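Local coordinates for protein Cel44C (PDB 2YKK) that hydrolyses xyloglucan and related beta-1,4-glucans, this chain being the family 44 glycoside hydrolase part of a longer multidomain enzyme, at residues P111-V116 with A183-P188; L447-M452 with F464-A469; E358-G363 with W391-G396. The protein carries 2 engineered substitutions. All coordinates share one frame; numbering follows the deposited sequence.

Contact 1. Residues P111-V116 with A183-P188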
ATOM      1  N   PRO A 111      -6.427   2.859 -17.204  1.00  6.43           N
ATOM      2  CA  PRO A 111      -7.542   1.919 -17.395  1.00  6.70           C
ATOM      3  C   PRO A 111      -7.144   0.743 -18.329  1.00  6.96           C
ATOM      4  O   PRO A 111      -6.450   0.966 -19.344  1.00  7.17           O
ATOM      5  CB  PRO A 111      -8.620   2.805 -18.086  1.00  6.69           C
ATOM      6  CG  PRO A 111      -7.788   3.822 -18.882  1.00  6.52           C
ATOM      7  CD  PRO A 111      -6.548   4.091 -18.024  1.00  6.56           C
ATOM      8  N   MET A 112      -7.587  -0.475 -18.006  1.00  7.10           N
ATOM      9  CA  MET A 112      -7.377  -1.644 -18.865  1.00  7.62           C
ATOM     10  C   MET A 112      -8.631  -2.458 -19.104  1.00  7.73           C
ATOM     11  O   MET A 112      -8.626  -3.327 -19.976  1.00  8.88           O
ATOM     12  CB  MET A 112      -6.361  -2.630 -18.214  1.00  8.04           C
ATOM     13  CG  MET A 112      -5.033  -2.473 -18.714  1.00  8.50           C
ATOM     14  SD  MET A 112      -3.838  -3.761 -18.271  1.00  8.27           S
ATOM     15  CE  MET A 112      -4.587  -4.651 -16.956  1.00  8.22           C
ATOM     16  N   ALA A 113      -9.715  -2.211 -18.400  1.00  7.40           N
ATOM     17  CA  ALA A 113     -10.872  -3.163 -18.474  1.00  7.46           C
ATOM     18  C   ALA A 113     -11.626  -2.966 -19.783  1.00  7.59           C
ATOM     19  O   ALA A 113     -12.343  -3.873 -20.230  1.00  8.19           O
ATOM     20  CB  ALA A 113     -11.814  -2.967 -17.308  1.00  6.97           C
ATOM     21  N   GLY A 114     -11.423  -1.815 -20.410  1.00  7.66           N
ATOM     22  CA  GLY A 114     -11.752  -1.650 -21.827  1.00  7.19           C
ATOM     23  C   GLY A 114     -12.552  -0.392 -22.173  1.00  7.02           C
ATOM     24  O   GLY A 114     -12.575   0.016 -23.341  1.00  6.94           O
ATOM     25  N   TYR A 115     -13.248   0.156 -21.179  1.00  7.08           N
ATOM     26  CA  TYR A 115     -14.089   1.338 -21.372  1.00  7.06           C
ATOM     27  C   TYR A 115     -14.029   2.286 -20.191  1.00  6.95           C
ATOM     28  O   TYR A 115     -13.713   1.874 -19.061  1.00  7.00           O
ATOM     29  CB  TYR A 115     -15.583   0.954 -21.544  1.00  7.30           C
ATOM     30  CG  TYR A 115     -15.808   0.013 -22.731  1.00  7.83           C
ATOM     31  CD1 TYR A 115     -15.667  -1.373 -22.559  1.00  8.15           C
ATOM     32  CD2 TYR A 115     -16.168   0.512 -23.974  1.00  7.86           C
ATOM     33  CE1 TYR A 115     -15.867  -2.238 -23.651  1.00  8.50           C
ATOM     34  CE2 TYR A 115     -16.393  -0.363 -25.065  1.00  8.26           C
ATOM     35  CZ  TYR A 115     -16.231  -1.718 -24.870  1.00  8.78           C
ATOM     36  OH  TYR A 115     -16.450  -2.639 -25.908  1.00  9.39           O
ATOM     37  N   VAL A 116     -14.398   3.538 -20.441  1.00  6.74           N
ATOM     38  CA  VAL A 116     -14.444   4.520 -19.376  1.00  6.63           C
ATOM     39  C   VAL A 116     -15.732   5.324 -19.496  1.00  6.52           C
ATOM     40  O   VAL A 116     -16.356   5.370 -20.547  1.00  6.52           O
ATOM     41  CB  VAL A 116     -13.180   5.469 -19.356  1.00  6.44           C
ATOM     42  CG1 VAL A 116     -11.889   4.659 -19.098  1.00  6.47           C
ATOM     43  CG2 VAL A 116     -13.097   6.237 -20.706  1.00  6.51           C
ATOM     44  N   ALA A 183      -0.255   2.383 -12.574  1.00  5.82           N
ATOM     45  CA  ALA A 183      -0.742   1.050 -12.276  1.00  5.79           C
ATOM     46  C   ALA A 183      -1.642   0.559 -13.413  1.00  5.77           C
ATOM     47  O   ALA A 183      -2.374   1.356 -14.031  1.00  5.62           O
ATOM     48  CB  ALA A 183      -1.541   1.081 -10.924  1.00  5.84           C
ATOM     49  N   LEU A 184      -1.547  -0.739 -13.708  1.00  5.66           N
ATOM     50  CA  LEU A 184      -2.305  -1.377 -14.779  1.00  5.89           C
ATOM     51  C   LEU A 184      -3.697  -1.719 -14.234  1.00  5.95           C
ATOM     52  O   LEU A 184      -3.960  -2.853 -13.778  1.00  6.15           O
ATOM     53  CB  LEU A 184      -1.552  -2.650 -15.270  1.00  5.96           C
ATOM     54  CG  LEU A 184      -0.144  -2.364 -15.799  1.00  5.95           C
ATOM     55  CD1 LEU A 184       0.565  -3.695 -16.169  1.00  6.33           C
ATOM     56  CD2 LEU A 184      -0.185  -1.440 -16.997  1.00  6.14           C
ATOM     57  N   ASP A 185      -4.526  -0.673 -14.200  1.00  5.90           N
ATOM     58  CA  ASP A 185      -5.924  -0.801 -13.689  1.00  5.71           C
ATOM     59  C   ASP A 185      -5.903  -1.212 -12.208  1.00  5.64           C
ATOM     60  O   ASP A 185      -4.990  -0.818 -11.449  1.00  5.41           O
ATOM     61  CB  ASP A 185      -6.748  -1.740 -14.636  1.00  5.85           C
ATOM     62  CG  ASP A 185      -8.276  -1.474 -14.589  1.00  5.95           C
ATOM     63  OD1 ASP A 185      -8.925  -1.817 -13.569  1.00  6.15           O
ATOM     64  OD2 ASP A 185      -8.808  -0.942 -15.590  1.00  5.97           O
ATOM     65  N   ASN A 186      -6.915  -1.991 -11.802  1.00  5.40           N
ATOM     66  CA  ASN A 186      -7.158  -2.255 -10.368  1.00  5.48           C
ATOM     67  C   ASN A 186      -7.967  -3.521 -10.231  1.00  5.45           C
ATOM     68  O   ASN A 186      -9.056  -3.589 -10.821  1.00  5.47           O
ATOM     69  CB  ASN A 186      -7.959  -1.060  -9.785  1.00  5.50           C
ATOM     70  CG  ASN A 186      -8.267  -1.227  -8.316  1.00  5.63           C
ATOM     71  OD1 ASN A 186      -9.445  -1.570  -7.911  1.00  6.12           O
ATOM     72  ND2 ASN A 186      -7.287  -0.972  -7.496  1.00  5.27           N
ATOM     73  N   GLU A 187      -7.436  -4.525  -9.513  1.00  5.32           N
ATOM     74  CA  GLU A 187      -8.247  -5.733  -9.152  1.00  5.55           C
ATOM     75  C   GLU A 187      -8.951  -6.368 -10.364  1.00  5.33           C
ATOM     76  O   GLU A 187     -10.213  -6.537 -10.370  1.00  5.42           O
ATOM     77  CB  GLU A 187      -9.258  -5.407  -8.035  1.00  5.73           C
ATOM     78  CG  GLU A 187      -8.496  -4.872  -6.801  1.00  6.11           C
ATOM     79  CD  GLU A 187      -9.363  -4.772  -5.536  1.00  6.30           C
ATOM     80  OE1 GLU A 187     -10.627  -4.917  -5.593  1.00  6.26           O
ATOM     81  OE2 GLU A 187      -8.769  -4.531  -4.443  1.00  6.85           O
ATOM     82  N   PRO A 188      -8.156  -6.782 -11.363  1.00  5.26           N
ATOM     83  CA  PRO A 188      -8.757  -7.321 -12.589  1.00  5.26           C
ATOM     84  C   PRO A 188      -9.605  -8.590 -12.357  1.00  5.41           C
ATOM     85  O   PRO A 188     -10.613  -8.781 -13.053  1.00  5.41           O
ATOM     86  CB  PRO A 188      -7.526  -7.639 -13.494  1.00  5.30           C
ATOM     87  CG  PRO A 188      -6.333  -7.779 -12.483  1.00  5.22           C
ATOM     88  CD  PRO A 188      -6.681  -6.666 -11.457  1.00  5.18           C
TER
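Pro-111 and Asp-185 bring their CA atoms within 4.9 Å of each other just past the ends of the neighbouring parallel barrel strands 105-110 and 181-184, where an inverse gamma turn centred on Leu-184 bends the second chain. The side chain of Asp-185 does most of the joining. With CG anti to its own nitrogen (chi1 -155°), the carboxylate reaches the backbone of the other loop: Met-112 N donates to Asp-185 OD2 over 2.7 Å, nearly straight at 173°, on the lone pair that faces away from OD1. Ala-113 N adds a weak bond to the same oxygen, Asp-185 OD2, at 3.2 Å. The second oxygen, Asp-185 OD1, accepts from Asn-186 N at 2.7 Å and is also hydrogen-bonded to Thr-51 and Trp-191. Beside this polar grip, Met-112 bends at its last torsion (chi3 -15°), crossing Leu-184 with SD 3.9 Å from Leu-184 CB, while its methyl CE lies 3.7 Å from Leu-184 O. Leu-208 and Leu-215 of helix 205-222 pack against the same methionine. Replacing this aspartate by alanine removes the carboxylate and would probably leave Met-112 N, Thr-51 and the Trp-191 indole without their acceptor and let the two loops shift. The buried carboxylate has both oxygens satisfied by N-H and O-H groups, which ties the 111-113 loop to the start of the Asn-Glu-Pro sequence.

Contact 2. Residues L447-M452 with F464-A469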
ATOM      1  N   LEU A 447      19.706   6.564  17.827  1.00 13.00           N
ATOM      2  CA  LEU A 447      19.130   5.254  17.539  1.00 11.81           C
ATOM      3  C   LEU A 447      17.657   5.368  17.775  1.00 11.43           C
ATOM      4  O   LEU A 447      17.276   5.906  18.802  1.00 11.59           O
ATOM      5  CB  LEU A 447      19.741   4.192  18.458  1.00 11.60           C
ATOM      6  CG  LEU A 447      19.079   2.805  18.519  1.00 11.30           C
ATOM      7  CD1 LEU A 447      19.081   2.051  17.150  1.00 11.26           C
ATOM      8  CD2 LEU A 447      19.828   1.965  19.552  1.00 11.71           C
ATOM      9  N   HIS A 448      16.836   4.845  16.853  1.00 11.01           N
ATOM     10  CA  HIS A 448      15.366   4.873  16.981  1.00 10.48           C
ATOM     11  C   HIS A 448      14.819   3.497  17.265  1.00 10.62           C
ATOM     12  O   HIS A 448      15.165   2.521  16.569  1.00 10.28           O
ATOM     13  CB  HIS A 448      14.775   5.358  15.662  1.00 10.68           C
ATOM     14  CG  HIS A 448      14.977   6.821  15.436  1.00 10.84           C
ATOM     15  ND1 HIS A 448      16.156   7.355  14.938  1.00 11.75           N
ATOM     16  CD2 HIS A 448      14.178   7.864  15.743  1.00 10.12           C
ATOM     17  CE1 HIS A 448      16.058   8.679  14.937  1.00 10.90           C
ATOM     18  NE2 HIS A 448      14.864   9.007  15.405  1.00 11.76           N
ATOM     19  N   LEU A 449      13.913   3.417  18.246  1.00 10.10           N
ATOM     20  CA  LEU A 449      13.301   2.131  18.610  1.00 10.75           C
ATOM     21  C   LEU A 449      11.804   2.351  18.696  1.00 10.36           C
ATOM     22  O   LEU A 449      11.367   3.277  19.422  1.00 11.71           O
ATOM     23  CB  LEU A 449      13.737   1.699  20.006  1.00 11.40           C
ATOM     24  CG  LEU A 449      15.238   1.584  20.274  1.00 11.97           C
ATOM     25  CD1 LEU A 449      15.473   1.114  21.719  1.00 12.81           C
ATOM     26  CD2 LEU A 449      15.906   0.602  19.319  1.00 12.11           C
ATOM     27  N   VAL A 450      11.028   1.549  17.999  1.00  9.36           N
ATOM     28  CA  VAL A 450       9.556   1.589  18.189  1.00  8.70           C
ATOM     29  C   VAL A 450       9.215   0.269  18.880  1.00  8.47           C
ATOM     30  O   VAL A 450       9.531  -0.794  18.355  1.00  8.81           O
ATOM     31  CB  VAL A 450       8.832   1.763  16.851  1.00  8.75           C
ATOM     32  CG1 VAL A 450       7.324   1.380  17.014  1.00  8.92           C
ATOM     33  CG2 VAL A 450       8.991   3.209  16.360  1.00  8.88           C
ATOM     34  N   VAL A 451       8.610   0.335  20.058  1.00  8.12           N
ATOM     35  CA  VAL A 451       8.273  -0.870  20.800  1.00  8.32           C
ATOM     36  C   VAL A 451       6.797  -0.794  21.219  1.00  8.27           C
ATOM     37  O   VAL A 451       6.277   0.319  21.488  1.00  8.25           O
ATOM     38  CB  VAL A 451       9.175  -1.004  22.056  1.00  8.56           C
ATOM     39  CG1 VAL A 451       9.080   0.246  22.967  1.00  8.78           C
ATOM     40  CG2 VAL A 451       8.900  -2.308  22.813  1.00  8.83           C
ATOM     41  N   MET A 452       6.160  -1.949  21.325  1.00  8.15           N
ATOM     42  CA  MET A 452       4.751  -1.952  21.682  1.00  8.62           C
ATOM     43  C   MET A 452       4.365  -3.146  22.530  1.00  8.73           C
ATOM     44  O   MET A 452       4.964  -4.218  22.412  1.00  8.32           O
ATOM     45  CB  MET A 452       3.899  -1.866  20.412  1.00  9.11           C
ATOM     46  CG  MET A 452       3.959  -3.126  19.551  1.00  9.41           C
ATOM     47  SD  MET A 452       3.788  -2.785  17.768  1.00  9.97           S
ATOM     48  CE  MET A 452       5.405  -2.017  17.489  1.00  9.55           C
ATOM     49  N   PHE A 464      16.394  -3.405  27.631  1.00 14.85           N
ATOM     50  CA  PHE A 464      17.074  -3.217  26.353  1.00 15.89           C
ATOM     51  C   PHE A 464      18.559  -3.418  26.480  1.00 15.76           C
ATOM     52  O   PHE A 464      19.176  -2.836  27.347  1.00 15.98           O
ATOM     53  CB  PHE A 464      16.856  -1.803  25.846  1.00 16.11           C
ATOM     54  CG  PHE A 464      15.427  -1.521  25.451  1.00 17.53           C
ATOM     55  CD1 PHE A 464      14.515  -1.095  26.400  1.00 17.93           C
ATOM     56  CD2 PHE A 464      15.025  -1.681  24.123  1.00 18.02           C
ATOM     57  CE1 PHE A 464      13.191  -0.814  26.037  1.00 19.47           C
ATOM     58  CE2 PHE A 464      13.680  -1.418  23.744  1.00 19.21           C
ATOM     59  CZ  PHE A 464      12.779  -0.982  24.697  1.00 19.64           C
ATOM     60  N   ASP A 465      19.109  -4.258  25.613  1.00 16.28           N
ATOM     61  CA  ASP A 465      20.562  -4.393  25.507  0.50 16.89           C
ATOM     62  C   ASP A 465      20.954  -3.900  24.129  1.00 16.37           C
ATOM     63  O   ASP A 465      20.500  -4.444  23.124  1.00 15.98           O
ATOM     64  CB  ASP A 465      21.035  -5.836  25.736  0.50 18.52           C
ATOM     65  CG  ASP A 465      22.566  -5.958  25.714  0.50 20.23           C
ATOM     66  OD1 ASP A 465      23.133  -5.993  24.600  0.50 20.91           O
ATOM     67  OD2 ASP A 465      23.204  -5.977  26.803  0.50 21.75           O
ATOM     68  N   LEU A 466      21.762  -2.827  24.096  1.00 15.59           N
ATOM     69  CA  LEU A 466      22.154  -2.193  22.846  1.00 16.06           C
ATOM     70  C   LEU A 466      23.588  -2.520  22.448  1.00 17.19           C
ATOM     71  O   LEU A 466      24.479  -2.437  23.277  1.00 16.86           O
ATOM     72  CB  LEU A 466      22.000  -0.664  22.942  1.00 15.17           C
ATOM     73  CG  LEU A 466      20.730  -0.151  23.653  1.00 15.48           C
ATOM     74  CD1 LEU A 466      20.807   1.351  23.864  1.00 15.52           C
ATOM     75  CD2 LEU A 466      19.528  -0.527  22.776  1.00 15.45           C
ATOM     76  N   SER A 467      23.800  -2.842  21.171  1.00 18.29           N
ATOM     77  CA  SER A 467      25.145  -2.981  20.603  0.60 19.02           C
ATOM     78  C   SER A 467      25.365  -1.841  19.621  1.00 19.78           C
ATOM     79  O   SER A 467      24.628  -1.711  18.616  1.00 19.56           O
ATOM     80  CB  SER A 467      25.284  -4.319  19.894  0.60 19.34           C
ATOM     81  OG  SER A 467      25.200  -5.354  20.837  0.60 20.07           O
ATOM     82  N   GLY A 468      26.345  -0.996  19.925  1.00 19.92           N
ATOM     83  CA  GLY A 468      26.672   0.151  19.078  1.00 21.06           C
ATOM     84  C   GLY A 468      28.139   0.532  19.219  1.00 21.46           C
ATOM     85  O   GLY A 468      28.856  -0.018  20.069  1.00 21.16           O
ATOM     86  N   ALA A 469      28.590   1.460  18.374  1.00 20.89           N
ATOM     87  CA  ALA A 469      30.007   1.863  18.352  1.00 21.44           C
ATOM     88  C   ALA A 469      30.303   2.881  19.445  1.00 21.73           C
ATOM     89  O   ALA A 469      31.463   3.025  19.872  1.00 21.92           O
ATOM     90  CB  ALA A 469      30.384   2.436  16.973  1.00 20.79           C
TER
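Phe-464 and Leu-449 meet inside the beta-sandwich that accompanies the barrel in this family 44 enzyme. Strands 447-452 and 464-467 lie in facing layers: their axes approach to 10.9 Å and run at 147°, close to antiparallel, a separation too wide for backbone pairing and filled by side chains alone. Alternation along the chain supports this reading, since Leu-447, Leu-449 and Val-451 face the interior, whereas Val-450 and Met-452 lie against helix 367-382 on the barrel side.

The side chain of Phe-464 can be followed outward. Its CB leaves the backbone toward strand 447-452 without itself touching that strand, and CG, anti to the carbonyl carbon (chi1 -68°), starts the ring across the interior. One ring side does the first touching: CD2 of Phe-464 is 3.7 Å from Leu-449 CD1. The next atom, CE2 of Phe-464, is likewise 3.7 Å from Leu-449 CD1, so a single methyl spans the CD2-CE2 bond, approaching obliquely as the two side chains slide past each other in opposite directions. At the far end, CZ of Phe-464 meets Val-451 CG1 at 4.3 Å, the methyl lying at the ring edge near its plane. Phe-501 stacks on the same ring, and Ile-513 of strand 509-516 also packs against it.

Further along, the leucines complete the apolar filling. Leu-447 and Leu-466 both touch Tyr-472. The Leu-466 branch that reaches the facing strand is CD2, which sits 4.1 Å from Leu-447 CD2 and more loosely, at 4.5 Å, from Leu-449 CD1.

Contact 3. Residues E358-G363 with W391-G396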
ATOM      1  N   GLU A 358      -2.992  -1.512  -1.370  1.00  5.81           N
ATOM      2  CA  GLU A 358      -4.095  -1.283  -0.417  1.00  5.81           C
ATOM      3  C   GLU A 358      -3.941  -2.289   0.672  1.00  5.92           C
ATOM      4  O   GLU A 358      -3.654  -3.441   0.367  1.00  6.23           O
ATOM      5  CB  GLU A 358      -5.470  -1.560  -1.024  1.00  5.98           C
ATOM      6  CG  GLU A 358      -5.846  -0.487  -2.083  1.00  6.12           C
ATOM      7  CD  GLU A 358      -7.191  -0.772  -2.793  1.00  6.32           C
ATOM      8  OE1 GLU A 358      -8.021  -1.521  -2.243  1.00  6.88           O
ATOM      9  OE2 GLU A 358      -7.428  -0.218  -3.903  1.00  6.26           O
ATOM     10  N   TYR A 359      -4.206  -1.858   1.899  1.00  5.83           N
ATOM     11  CA  TYR A 359      -4.337  -2.760   3.055  1.00  5.93           C
ATOM     12  C   TYR A 359      -4.993  -2.005   4.208  1.00  5.90           C
ATOM     13  O   TYR A 359      -4.991  -0.759   4.242  1.00  5.78           O
ATOM     14  CB  TYR A 359      -2.974  -3.325   3.510  1.00  5.88           C
ATOM     15  CG  TYR A 359      -2.047  -2.324   4.148  1.00  5.94           C
ATOM     16  CD1 TYR A 359      -1.283  -1.447   3.358  1.00  5.76           C
ATOM     17  CD2 TYR A 359      -1.869  -2.298   5.542  1.00  5.62           C
ATOM     18  CE1 TYR A 359      -0.429  -0.527   3.966  1.00  5.97           C
ATOM     19  CE2 TYR A 359      -0.976  -1.407   6.126  1.00  6.06           C
ATOM     20  CZ  TYR A 359      -0.297  -0.511   5.347  1.00  6.08           C
ATOM     21  OH  TYR A 359       0.625   0.365   5.912  1.00  6.59           O
ATOM     22  N   SER A 360      -5.535  -2.762   5.156  1.00  6.10           N
ATOM     23  CA  SER A 360      -6.039  -2.159   6.394  1.00  6.36           C
ATOM     24  C   SER A 360      -6.190  -3.299   7.370  1.00  6.40           C
ATOM     25  O   SER A 360      -6.600  -4.402   6.954  1.00  6.73           O
ATOM     26  CB  SER A 360      -7.443  -1.586   6.169  1.00  6.37           C
ATOM     27  OG  SER A 360      -8.005  -1.220   7.445  1.00  6.59           O
ATOM     28  N   TYR A 361      -5.923  -3.020   8.642  1.00  6.66           N
ATOM     29  CA  TYR A 361      -6.119  -4.004   9.736  1.00  6.87           C
ATOM     30  C   TYR A 361      -7.389  -3.696  10.537  1.00  7.00           C
ATOM     31  O   TYR A 361      -7.638  -4.349  11.539  1.00  7.17           O
ATOM     32  CB  TYR A 361      -4.860  -4.088  10.634  1.00  6.87           C
ATOM     33  CG  TYR A 361      -3.841  -4.915   9.915  1.00  6.93           C
ATOM     34  CD1 TYR A 361      -3.231  -4.437   8.755  1.00  6.89           C
ATOM     35  CD2 TYR A 361      -3.557  -6.234  10.353  1.00  6.82           C
ATOM     36  CE1 TYR A 361      -2.328  -5.259   8.020  1.00  6.91           C
ATOM     37  CE2 TYR A 361      -2.650  -7.059   9.657  1.00  6.94           C
ATOM     38  CZ  TYR A 361      -2.045  -6.566   8.482  1.00  6.97           C
ATOM     39  OH  TYR A 361      -1.177  -7.387   7.773  1.00  6.83           O
ATOM     40  N   GLY A 362      -8.203  -2.713  10.093  1.00  7.22           N
ATOM     41  CA  GLY A 362      -9.437  -2.380  10.794  1.00  7.49           C
ATOM     42  C   GLY A 362      -9.139  -1.724  12.144  1.00  7.79           C
ATOM     43  O   GLY A 362      -7.992  -1.312  12.421  1.00  7.93           O
ATOM     44  N   GLY A 363     -10.166  -1.639  12.988  1.00  7.78           N
ATOM     45  CA  GLY A 363     -10.049  -0.957  14.307  1.00  7.92           C
ATOM     46  C   GLY A 363      -9.466   0.448  14.181  1.00  7.96           C
ATOM     47  O   GLY A 363      -8.593   0.838  14.952  1.00  7.88           O
ATOM     48  N   TRP A 391      -5.585   1.841   2.962  1.00  6.45           N
ATOM     49  CA  TRP A 391      -6.911   2.228   2.383  1.00  7.07           C
ATOM     50  C   TRP A 391      -7.915   2.387   3.537  1.00  7.16           C
ATOM     51  O   TRP A 391      -8.101   1.471   4.333  1.00  7.11           O
ATOM     52  CB  TRP A 391      -7.456   1.170   1.360  1.00  7.37           C
ATOM     53  CG  TRP A 391      -8.789   1.672   0.754  1.00  7.92           C
ATOM     54  CD1 TRP A 391     -10.029   1.605   1.345  1.00  8.30           C
ATOM     55  CD2 TRP A 391      -8.979   2.342  -0.505  1.00  8.25           C
ATOM     56  NE1 TRP A 391     -10.988   2.230   0.534  1.00  8.55           N
ATOM     57  CE2 TRP A 391     -10.363   2.690  -0.600  1.00  8.68           C
ATOM     58  CE3 TRP A 391      -8.122   2.716  -1.552  1.00  8.41           C
ATOM     59  CZ2 TRP A 391     -10.890   3.398  -1.705  1.00  8.71           C
ATOM     60  CZ3 TRP A 391      -8.664   3.408  -2.680  1.00  8.33           C
ATOM     61  CH2 TRP A 391     -10.031   3.727  -2.733  1.00  8.56           C
ATOM     62  N   LYS A 392      -8.587   3.523   3.599  1.00  7.64           N
ATOM     63  CA  LYS A 392      -9.570   3.772   4.656  1.00  8.16           C
ATOM     64  C   LYS A 392     -10.848   2.940   4.431  1.00  8.64           C
ATOM     65  O   LYS A 392     -11.631   3.272   3.543  1.00  8.83           O
ATOM     66  CB  LYS A 392      -9.975   5.259   4.683  1.00  8.72           C
ATOM     67  CG  LYS A 392      -8.911   6.245   5.058  1.00  8.90           C
ATOM     68  CD  LYS A 392      -9.510   7.697   4.942  1.00  9.62           C
ATOM     69  CE  LYS A 392     -10.421   7.984   6.149  1.00  9.51           C
ATOM     70  NZ  LYS A 392     -10.981   9.406   5.982  1.00  9.66           N
ATOM     71  N   LEU A 393     -11.062   1.904   5.245  1.00  9.26           N
ATOM     72  CA  LEU A 393     -12.316   1.117   5.193  1.00  9.99           C
ATOM     73  C   LEU A 393     -13.455   1.809   5.960  1.00 11.35           C
ATOM     74  O   LEU A 393     -14.622   1.438   5.794  1.00 12.60           O
ATOM     75  CB  LEU A 393     -12.111  -0.316   5.738  1.00  9.69           C
ATOM     76  CG  LEU A 393     -11.182  -1.147   4.878  1.00  9.37           C
ATOM     77  CD1 LEU A 393     -10.981  -2.487   5.564  1.00  9.20           C
ATOM     78  CD2 LEU A 393     -11.696  -1.358   3.471  1.00  9.34           C
ATOM     79  N   LYS A 394     -13.114   2.767   6.802  1.00 11.74           N
ATOM     80  CA  LYS A 394     -14.113   3.544   7.536  0.70 12.50           C
ATOM     81  C   LYS A 394     -13.890   4.996   7.210  1.00 12.40           C
ATOM     82  O   LYS A 394     -12.780   5.475   7.199  1.00 11.12           O
ATOM     83  CB  LYS A 394     -13.997   3.300   9.045  0.70 13.66           C
ATOM     84  CG  LYS A 394     -14.436   1.898   9.456  0.70 14.65           C
ATOM     85  CD  LYS A 394     -15.923   1.606   9.199  0.70 15.65           C
ATOM     86  CE  LYS A 394     -16.389   0.426  10.035  0.70 16.65           C
ATOM     87  NZ  LYS A 394     -15.782  -0.834   9.560  0.70 16.55           N
ATOM     88  N   ASP A 395     -14.983   5.686   6.847  1.00 12.90           N
ATOM     89  CA  ASP A 395     -14.877   7.088   6.474  1.00 13.81           C
ATOM     90  C   ASP A 395     -14.699   8.009   7.687  1.00 13.04           C
ATOM     91  O   ASP A 395     -14.885   7.587   8.828  1.00 13.16           O
ATOM     92  CB  ASP A 395     -16.113   7.489   5.658  1.00 15.71           C
ATOM     93  CG  ASP A 395     -16.145   6.790   4.286  1.00 17.32           C
ATOM     94  OD1 ASP A 395     -15.084   6.634   3.666  1.00 19.64           O
ATOM     95  OD2 ASP A 395     -17.237   6.459   3.833  1.00 20.82           O
ATOM     96  N   GLY A 396     -14.336   9.256   7.430  1.00 12.29           N
ATOM     97  CA  GLY A 396     -14.119  10.214   8.515  1.00 12.23           C
ATOM     98  C   GLY A 396     -12.776   9.985   9.181  1.00 11.88           C
ATOM     99  O   GLY A 396     -11.892   9.370   8.584  1.00 12.06           O
TER
HETATM  100  O   HOH W   1      -9.490   0.971   7.393  1.00  7.70           O
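Trp-391 packs alongside Glu-358 at the tight end of this contact, where a backbone bond ties the two chains: Trp-391 N donates to Tyr-359 O over 3.0 Å at 166°. The two side chains then point the same way. Glu-358 CD comes within 3.8 Å of Trp-391 CE3, and Glu-358 OE1 stands 4.0 Å above the indole plane, displaced toward the rim, with carboxylate and ring planes 35° apart. The glutamate is not left to the tryptophan for polar support: OE1 is hydrogen-bonded to Tyr-286 and OE2 forms a salt bridge with Arg-44. These chains emerge from strands 353-359 and 387-390, the seventh and eighth of the (beta/alpha)8 barrel, at the end where clan GH-A glycosidases carry their active site; a bound bis-tris molecule, probably from the crystallisation liquor, lies about 3 Å from the Glu-358 side chain at nearest atoms. At the Ser-360 end less surface is shared and a water takes part. With chi1 at 170°, Ser-360 carries OG on the side away from its backbone N, where it accepts from Gly-362 N at 3.0 Å in an ST turn. Ser-360 OG also lies 2.6 Å from a water that accepts from Leu-393 N at 2.8 Å, so here the polar link between Ser-360 and Leu-393 runs through water. Beside it, Leu-393 CD1 rests 3.7 Å from Ser-360 CB.

In the fold
Contacts 1 and 3 belong to the same barrel, joining strand ends three-four and seven-eight, whereas contact 2 lies in the beta-sandwich, its centre 45 Å from that of contact 1. The barrel pair converges: Glu-187 OE2 and Glu-358 OE1 are 3.8 Å apart; Glu-187 hydrogen-bonds a bound bis-tris and Glu-358 lies about 3 Å from bis-tris at nearest atoms, probably the same molecule. Contact 1 is fully buried and depends on a carboxylate gripping backbone amides; contact 3 grades from a buried glutamate to a water-bridged, partly exposed leucine; contact 2 is buried yet wholly apolar. Helix 367-382 lies between the domains, packing against Tyr-359 of contact 3 and Val-450 and Met-452 of contact 2.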